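Local coordinates for protein desulfoferrodoxin (rbo) (Treponema pallidum subsp. pallidum str. Nichols, PDB 1Y07) that catalyses the one-electron reduction of superoxide to hydrogen peroxide at a non-haem iron centre, as a class III superoxide reductase, at the interface of chains A and B. Coordinates in Å, arbitrary orientation; residue numbers count along the deposited sequence, not the author numbering. Chains: chain A/B, desulfoferrodoxin (rbo).

Contact 1: the interface of chains A and B. Residues chain A 18-20; chain B 15-18.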
# COMPACT_ATOMS: atom_id res chain seq x y z
N LEU A 18 -3.88 3.98 4.78
CA LEU A 18 -3.60 2.61 5.15
C LEU A 18 -2.73 2.64 6.38
O LEU A 18 -1.69 3.31 6.41
CB LEU A 18 -2.84 1.97 3.99
CG LEU A 18 -3.16 0.54 3.71
CD1 LEU A 18 -2.65 0.29 2.25
CD2 LEU A 18 -2.50 -0.33 4.68
N GLY A 19 -3.12 1.92 7.43
CA GLY A 19 -2.29 1.78 8.59
C GLY A 19 -1.63 0.45 8.71
O GLY A 19 -2.19 -0.55 8.32
N MET A 20 -0.38 0.47 9.15
CA MET A 20 0.45 -0.71 9.35
C MET A 20 0.86 -0.65 10.82
O MET A 20 1.58 0.22 11.22
CB MET A 20 1.64 -0.69 8.40
CG MET A 20 1.24 -1.10 6.98
SD MET A 20 2.10 -0.25 5.62
CE MET A 20 1.59 1.58 5.99
N GLY B 15 5.77 1.03 12.97
CA GLY B 15 4.63 1.13 12.08
C GLY B 15 4.40 2.55 11.57
O GLY B 15 5.13 3.51 11.90
N PHE B 16 3.38 2.70 10.74
CA PHE B 16 3.21 3.92 10.02
C PHE B 16 1.91 3.91 9.25
O PHE B 16 1.17 2.92 9.22
CB PHE B 16 4.38 4.13 9.03
CG PHE B 16 4.67 2.94 8.18
CD1 PHE B 16 4.36 2.92 6.86
CD2 PHE B 16 5.31 1.81 8.73
CE1 PHE B 16 4.67 1.81 6.09
CE2 PHE B 16 5.58 0.70 7.95
CZ PHE B 16 5.26 0.71 6.64
N PHE B 17 1.64 5.04 8.62
CA PHE B 17 0.49 5.22 7.78
C PHE B 17 0.87 5.74 6.43
O PHE B 17 1.77 6.55 6.29
CB PHE B 17 -0.52 6.18 8.41
CG PHE B 17 -0.87 5.81 9.84
CD1 PHE B 17 0.05 6.03 10.88
CD2 PHE B 17 -2.11 5.26 10.14
CE1 PHE B 17 -0.28 5.71 12.18
CE2 PHE B 17 -2.45 4.93 11.45
CZ PHE B 17 -1.52 5.12 12.44
N LEU B 18 0.16 5.24 5.43
CA LEU B 18 0.28 5.70 4.04
C LEU B 18 -1.01 6.42 3.69
O LEU B 18 -2.08 5.86 3.83
CB LEU B 18 0.50 4.45 3.13
CG LEU B 18 0.63 4.47 1.61
CD1 LEU B 18 1.44 3.26 1.25
CD2 LEU B 18 -0.71 4.40 0.86

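Contact 2: the interface of chains A and B. Residues chain A 60, 92, 103-105; chain B 87, 106-107, 110.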
# COMPACT_ATOMS: atom_id res chain seq x y z
N GLU A 60 0.54 -14.45 -10.62
CA GLU A 60 -0.61 -13.58 -10.52
C GLU A 60 -1.66 -14.08 -9.55
O GLU A 60 -1.88 -15.25 -9.34
CB GLU A 60 -1.19 -13.31 -11.89
CG GLU A 60 -0.20 -12.50 -12.74
CD GLU A 60 -0.79 -11.92 -14.01
OE1 GLU A 60 -1.68 -12.53 -14.60
OE2 GLU A 60 -0.33 -10.84 -14.44
N LYS A 92 -5.02 -1.71 -5.24
CA LYS A 92 -5.50 -1.24 -6.52
C LYS A 92 -6.91 -0.81 -6.44
O LYS A 92 -7.78 -1.53 -5.96
CB LYS A 92 -5.39 -2.34 -7.61
CG LYS A 92 -3.92 -2.61 -8.05
CD LYS A 92 -3.87 -3.64 -9.12
CE LYS A 92 -2.50 -3.85 -9.67
NZ LYS A 92 -2.52 -4.74 -10.99
N THR A 103 -6.42 -8.05 -10.61
CA THR A 103 -5.25 -8.91 -10.51
C THR A 103 -4.02 -8.16 -10.02
O THR A 103 -3.79 -6.98 -10.36
CB THR A 103 -5.00 -9.58 -11.86
OG1 THR A 103 -6.17 -10.34 -12.19
CG2 THR A 103 -3.95 -10.61 -11.82
N PHE A 104 -3.25 -8.85 -9.19
CA PHE A 104 -1.98 -8.40 -8.70
C PHE A 104 -0.90 -9.37 -9.17
O PHE A 104 -1.14 -10.56 -9.38
CB PHE A 104 -1.96 -8.41 -7.19
CG PHE A 104 -3.05 -7.56 -6.59
CD1 PHE A 104 -4.34 -8.08 -6.33
CD2 PHE A 104 -2.81 -6.23 -6.23
CE1 PHE A 104 -5.33 -7.31 -5.82
CE2 PHE A 104 -3.80 -5.48 -5.64
CZ PHE A 104 -5.06 -5.98 -5.41
N ALA A 105 0.31 -8.86 -9.28
CA ALA A 105 1.48 -9.68 -9.58
C ALA A 105 2.47 -9.71 -8.43
O ALA A 105 2.65 -8.73 -7.72
CB ALA A 105 2.18 -9.17 -10.88
N LYS B 87 -1.78 1.66 -11.89
CA LYS B 87 -2.96 0.91 -11.40
C LYS B 87 -3.08 0.80 -9.90
O LYS B 87 -4.14 0.48 -9.41
CB LYS B 87 -3.03 -0.50 -12.03
CG LYS B 87 -3.02 -0.45 -13.53
CD LYS B 87 -4.23 0.33 -14.14
CE LYS B 87 -4.41 0.13 -15.64
NZ LYS B 87 -5.19 -1.14 -15.87
N LEU B 106 4.52 -6.37 -11.58
CA LEU B 106 3.39 -5.66 -12.14
C LEU B 106 2.62 -6.58 -13.05
O LEU B 106 3.19 -7.49 -13.66
CB LEU B 106 3.91 -4.37 -12.89
CG LEU B 106 4.14 -3.11 -12.01
CD1 LEU B 106 5.19 -3.33 -10.89
CD2 LEU B 106 4.51 -1.88 -12.88
N THR B 107 1.33 -6.35 -13.18
CA THR B 107 0.53 -6.96 -14.19
C THR B 107 0.84 -6.28 -15.55
O THR B 107 1.39 -5.18 -15.63
CB THR B 107 -0.93 -6.92 -13.89
OG1 THR B 107 -1.32 -5.57 -13.54
CG2 THR B 107 -1.24 -7.74 -12.62
N ASP B 110 -0.11 -2.66 -16.18
CA ASP B 110 0.36 -1.69 -15.20
C ASP B 110 1.69 -1.15 -15.66
O ASP B 110 2.39 -1.79 -16.50
CB ASP B 110 0.47 -2.34 -13.83
CG ASP B 110 0.37 -1.33 -12.69
OD1 ASP B 110 0.29 -0.11 -13.01
OD2 ASP B 110 0.40 -1.66 -11.49
O HOH W 1 0.45 -4.34 -11.08

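Contact 1: the interface of chains A and B
A:Leu18 and B:Leu18 face each other across an antiparallel pair of strands, strand 17-20 of chain A and strand 16-20 of chain B. The two leucines are the same residue in the two copies, so the local two-fold axis passes between them.

Backbone hydrogen bonds carry most of the contact. The amide N of A:Leu18 donates to B:Leu18 O at 2.8 Å. B:Leu18 N returns the bond to A:Leu18 O, also at 2.8 Å. The two bonds close a ring between the same pair of residues. Two residues further on, A:Met20 and B:Phe16 form a second reciprocal pair. A:Met20 N donates to B:Phe16 O at 2.9 Å, and B:Phe16 N donates to A:Met20 O at 3.1 Å. Between these two pairs lies the bridge of A:Gly19 with B:Phe17, where no such bond is made.

Apolar contacts add to this on both sides of the ribbon. The thioether of A:Met20 meets one face of the B:Phe16 ring. SD lies over the CE1/CZ margin of that face, 3.5 Å from CZ. A:Met20 CB is on the same face, offset toward the rim. The methionine chain bends at chi2 and chi3 (145° and -60°), which carries SD and CE to the CD1/CE1/CZ side of the ring. The modelled approach of the methyl CE is too short to be trusted. In B:Phe16, CG lies between the backbone N and the carbonyl carbon (chi1 49°), and this brings the ring over the methionine. On the opposite side of the ribbon, B:Phe17 turns one ring face toward the glycine. A:Gly19 CA stands off that face, displaced past the rim at CD2, which is 3.8 Å away.

The site lies in the N-terminal region of each chain, where one strand from each copy pairs edge to edge and probably joins the sheets of the two copies in the deposited assembly.

Contact 2: the interface of chains A and B
A:Lys92 and B:Thr107 meet tip to tip, the ammonium nitrogen against the threonine hydroxyl. NZ lies 2.9 Å from B:Thr107 OG1, a weak hydrogen bond. The lysine chain is extended beyond CG, so NZ is carried well away from strand 89-93 and up to the partner chain. A stronger anchor comes from its own side. NZ donates to the backbone oxygen A:Thr103 O at 2.7 Å, nearly in line with the carbonyl bond, and this positions the ammonium group for B:Thr107.

B:Thr107 presents its two branches differently. OG1 stands between the backbone N and the carbonyl carbon (chi1 50°) and points to the lysine. CG2 turns to strand 101-105, where it packs 4.0 Å from A:Thr103 CG2 and equally near A:Phe104 CA. The carboxylate oxygen OE2 of A:Glu60 approaches the same methyl from another direction.

Water 1 ties the polar groups together. It lies 3.0 Å from A:Lys92 NZ and 2.7 Å from B:Asp110 OD2, and it also pairs with B:Thr107 N. The lysine and aspartate charged groups do not touch directly, but their opposite charges probably attract across the gap, which water 1 bridges. B:Asp110 is steadied by B:Lys87 N, which donates to OD1 from above the carboxylate plane. The B:Lys87 side chain runs across the lysine at an angle, while its backbone O lies 3.4 Å from A:Lys92 CG. Nearby, A:Ala105 CB rests against the backbone of B:Leu106.

The site docks loop residues of one copy onto strands of the other and probably helps to hold the two copies of the deposited assembly together.

The C-alpha centres of contact 1 and contact 2 lie about 21 Å apart, and the two share no residues. Contact 1 pairs strand 17-20 of chain A with strand 16-20 of chain B. Contact 2 sets loop residues of chain B on strands 60-65, 89-93 and 101-105 of chain A. The interface is two-fold symmetric, so both have twins with the chains exchanged. In contact 1 the Leu18 pair sits about the axis and the rest of the pairing repeats across it. Backbone pairing at the centre and side-chain and water bridging further out probably act together to fix how the two subunits are set.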